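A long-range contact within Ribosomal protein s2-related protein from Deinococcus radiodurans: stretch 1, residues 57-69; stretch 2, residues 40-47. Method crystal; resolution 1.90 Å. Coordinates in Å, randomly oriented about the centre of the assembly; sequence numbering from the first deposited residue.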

# COMPACT_ATOMS: atom_id res chain seq x y z
N GLN A 57 -6.96 -2.55 -22.91
CA GLN A 57 -5.78 -3.40 -22.99
C GLN A 57 -6.07 -4.63 -23.83
O GLN A 57 -5.21 -5.15 -24.52
CB GLN A 57 -5.42 -3.85 -21.56
CG GLN A 57 -5.18 -2.72 -20.58
CD GLN A 57 -4.73 -3.31 -19.24
OE1 GLN A 57 -5.31 -4.31 -18.77
NE2 GLN A 57 -3.62 -2.79 -18.70
N VAL A 58 -7.29 -5.15 -23.72
CA VAL A 58 -7.56 -6.52 -24.20
C VAL A 58 -7.22 -6.76 -25.69
O VAL A 58 -6.65 -7.79 -26.01
CB VAL A 58 -9.01 -6.98 -23.88
CG1 VAL A 58 -10.02 -6.25 -24.75
CG2 VAL A 58 -9.08 -8.49 -23.98
N LEU A 59 -7.42 -5.80 -26.57
CA LEU A 59 -7.19 -6.08 -27.99
C LEU A 59 -5.70 -6.18 -28.35
O LEU A 59 -5.31 -6.90 -29.28
CB LEU A 59 -7.89 -5.05 -28.88
CG LEU A 59 -9.42 -5.26 -28.99
CD1 LEU A 59 -10.04 -4.26 -29.96
CD2 LEU A 59 -9.72 -6.69 -29.41
N ARG A 60 -4.86 -5.52 -27.56
CA ARG A 60 -3.39 -5.60 -27.71
C ARG A 60 -2.86 -6.95 -27.20
O ARG A 60 -1.77 -7.35 -27.51
CB ARG A 60 -2.77 -4.41 -26.93
CG ARG A 60 -2.26 -4.82 -25.59
CD ARG A 60 -1.39 -3.76 -24.92
NE ARG A 60 -2.17 -2.87 -24.05
CZ ARG A 60 -2.45 -1.59 -24.32
NH1 ARG A 60 -1.99 -1.02 -25.43
NH2 ARG A 60 -3.16 -0.87 -23.43
N THR A 61 -3.67 -7.67 -26.43
CA THR A 61 -3.27 -8.96 -25.98
C THR A 61 -3.63 -10.10 -26.92
O THR A 61 -3.27 -11.23 -26.65
CB THR A 61 -3.79 -9.27 -24.57
OG1 THR A 61 -5.16 -9.65 -24.61
CG2 THR A 61 -3.61 -8.09 -23.63
N VAL A 62 -4.40 -9.84 -27.99
CA VAL A 62 -4.93 -10.94 -28.80
C VAL A 62 -3.89 -11.35 -29.83
O VAL A 62 -3.20 -10.51 -30.40
CB VAL A 62 -6.36 -10.66 -29.42
CG1 VAL A 62 -7.27 -9.91 -28.46
CG2 VAL A 62 -6.27 -10.00 -30.61
N ALA A 63 -3.75 -12.65 -29.98
CA ALA A 63 -2.70 -13.24 -30.70
C ALA A 63 -2.92 -13.25 -32.20
O ALA A 63 -1.94 -13.24 -32.94
CB ALA A 63 -2.47 -14.67 -30.19
N TYR A 64 -4.20 -13.19 -32.62
CA TYR A 64 -4.65 -13.37 -34.03
C TYR A 64 -5.35 -12.15 -34.57
O TYR A 64 -5.64 -11.20 -33.84
CB TYR A 64 -5.53 -14.60 -34.15
CG TYR A 64 -4.84 -15.78 -33.50
CD1 TYR A 64 -3.59 -16.17 -33.93
CD2 TYR A 64 -5.41 -16.46 -32.42
CE1 TYR A 64 -2.94 -17.21 -33.32
CE2 TYR A 64 -4.76 -17.49 -31.79
CZ TYR A 64 -3.52 -17.87 -32.27
OH TYR A 64 -2.84 -18.91 -31.70
N SER A 65 -5.54 -12.14 -35.88
CA SER A 65 -5.96 -10.95 -36.62
C SER A 65 -7.46 -10.96 -36.87
O SER A 65 -8.01 -10.04 -37.47
CB SER A 65 -5.21 -10.90 -37.97
OG SER A 65 -5.53 -12.04 -38.76
N ASP A 66 -8.10 -12.02 -36.40
CA ASP A 66 -9.55 -12.20 -36.43
C ASP A 66 -10.05 -12.41 -35.01
O ASP A 66 -9.71 -13.39 -34.34
CB ASP A 66 -9.91 -13.42 -37.28
CG ASP A 66 -11.43 -13.63 -37.40
OD1 ASP A 66 -11.96 -13.26 -38.48
OD2 ASP A 66 -12.08 -14.18 -36.46
N VAL A 67 -10.86 -11.47 -34.54
CA VAL A 67 -11.31 -11.51 -33.13
C VAL A 67 -12.82 -11.34 -33.00
O VAL A 67 -13.44 -10.56 -33.73
CB VAL A 67 -10.51 -10.46 -32.28
CG1 VAL A 67 -10.84 -9.13 -32.65
CG2 VAL A 67 -10.77 -10.63 -30.75
N THR A 68 -13.40 -12.14 -32.11
CA THR A 68 -14.84 -12.06 -31.80
C THR A 68 -14.89 -11.66 -30.33
O THR A 68 -14.22 -12.30 -29.49
CB THR A 68 -15.58 -13.42 -32.03
OG1 THR A 68 -15.37 -13.84 -33.35
CG2 THR A 68 -17.07 -13.28 -31.79
N VAL A 69 -15.63 -10.60 -30.04
CA VAL A 69 -15.76 -10.08 -28.69
C VAL A 69 -17.22 -10.29 -28.24
O VAL A 69 -18.12 -9.67 -28.82
CB VAL A 69 -15.42 -8.60 -28.63
CG1 VAL A 69 -15.54 -8.02 -27.27
CG2 VAL A 69 -13.96 -8.39 -29.15
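Stretch 2, residues 40-47: PYDEVLEG

A strand can dock on a turn-rich segment without sharing a sheet ladder; the segment 40–47, which begins as loop and passes into a strand that includes Val44 to Gly47, illustrates this. It runs antiparallel to 58–64, whose first four residues have helical phi/psi, so that Asp42 lies nearest Tyr64 and Gly47 nearest Val58, with CA–CA separations of 8.5 Å and 5.6 Å. Pro40 makes no contact. In Tyr41, in loop conformation, the CA-to-CB bond points sideways, but the end of the side chain comes nearer, its OH 3.5 Å from Thr68 OG1. Asp42 places CB 3.5 Å from Tyr64 CE2, meeting the ring obliquely. Glu43 supplies the one direct hydrogen bond of the contact: with chi1 p and chi2 t, its side chain carries OE2 to 2.8 Å from Ala63 N, and the nearly linear 173° angle marks a well-aimed interaction between a carboxylate and a backbone amide in the loop. Val44 is out of reach, and Leu45 returns to the interface, its CD1 3.9 Å from Val62 CG1 and 3.5 Å from Thr61 OG1. The CA-to-CB bond of Glu46 points away, as strand alternation predicts, yet its O approaches Val58 CG2 at 3.4 Å and accepts a hydrogen bond from a water that also donates to Thr61 OG1. At Gly47, the absence of a side chain lets the backbone come close, with CA 4.2 Å from Val58 CG2.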

# COMPACT_ATOMS: atom_id res chain seq x y z
N PRO A 40 -13.98 -23.84 -32.07
CA PRO A 40 -13.70 -23.04 -33.27
C PRO A 40 -12.84 -21.77 -33.06
O PRO A 40 -12.88 -20.84 -33.91
CB PRO A 40 -15.08 -22.62 -33.76
CG PRO A 40 -15.97 -22.79 -32.63
CD PRO A 40 -15.35 -23.61 -31.58
N TYR A 41 -12.04 -21.73 -31.99
CA TYR A 41 -11.20 -20.57 -31.64
C TYR A 41 -9.89 -21.10 -31.17
O TYR A 41 -9.86 -22.14 -30.51
CB TYR A 41 -11.89 -19.74 -30.54
CG TYR A 41 -13.11 -19.09 -31.09
CD1 TYR A 41 -14.38 -19.65 -30.93
CD2 TYR A 41 -12.98 -17.96 -31.87
CE1 TYR A 41 -15.49 -19.05 -31.54
CE2 TYR A 41 -14.06 -17.35 -32.42
CZ TYR A 41 -15.28 -17.92 -32.31
OH TYR A 41 -16.30 -17.22 -32.93
N ASP A 42 -8.81 -20.40 -31.49
CA ASP A 42 -7.47 -20.85 -31.09
C ASP A 42 -6.96 -20.30 -29.75
O ASP A 42 -5.90 -20.76 -29.28
CB ASP A 42 -6.48 -20.48 -32.19
CG ASP A 42 -6.92 -21.10 -33.52
OD1 ASP A 42 -6.65 -22.30 -33.65
OD2 ASP A 42 -7.65 -20.41 -34.29
N GLU A 43 -7.70 -19.37 -29.16
CA GLU A 43 -7.46 -18.84 -27.84
C GLU A 43 -8.75 -18.19 -27.32
O GLU A 43 -9.64 -17.82 -28.12
CB GLU A 43 -6.31 -17.82 -27.85
CG GLU A 43 -6.69 -16.43 -28.33
CD GLU A 43 -5.56 -15.47 -28.26
OE1 GLU A 43 -4.60 -15.74 -27.50
OE2 GLU A 43 -5.61 -14.46 -28.97
N VAL A 44 -8.83 -18.08 -25.99
CA VAL A 44 -9.95 -17.43 -25.28
C VAL A 44 -9.33 -16.48 -24.25
O VAL A 44 -8.51 -16.88 -23.40
CB VAL A 44 -10.90 -18.44 -24.62
CG1 VAL A 44 -12.06 -17.76 -23.98
CG2 VAL A 44 -11.37 -19.49 -25.63
N LEU A 45 -9.65 -15.22 -24.41
CA LEU A 45 -9.12 -14.18 -23.56
C LEU A 45 -10.27 -13.50 -22.78
O LEU A 45 -11.48 -13.65 -23.13
CB LEU A 45 -8.34 -13.18 -24.41
CG LEU A 45 -7.08 -13.79 -25.10
CD1 LEU A 45 -6.35 -12.69 -25.83
CD2 LEU A 45 -6.06 -14.48 -24.20
N GLU A 46 -9.87 -12.72 -21.78
CA GLU A 46 -10.81 -12.00 -20.92
C GLU A 46 -10.54 -10.53 -20.94
O GLU A 46 -9.38 -10.08 -21.04
CB GLU A 46 -10.67 -12.47 -19.48
CG GLU A 46 -11.02 -13.89 -19.32
CD GLU A 46 -10.38 -14.51 -18.06
OE1 GLU A 46 -10.32 -13.80 -17.05
OE2 GLU A 46 -10.02 -15.69 -18.08
N GLY A 47 -11.60 -9.75 -20.84
CA GLY A 47 -11.45 -8.34 -20.53
C GLY A 47 -12.57 -7.84 -19.62
O GLY A 47 -13.66 -8.44 -19.55
O HOH W 1 -6.53 -10.39 -22.05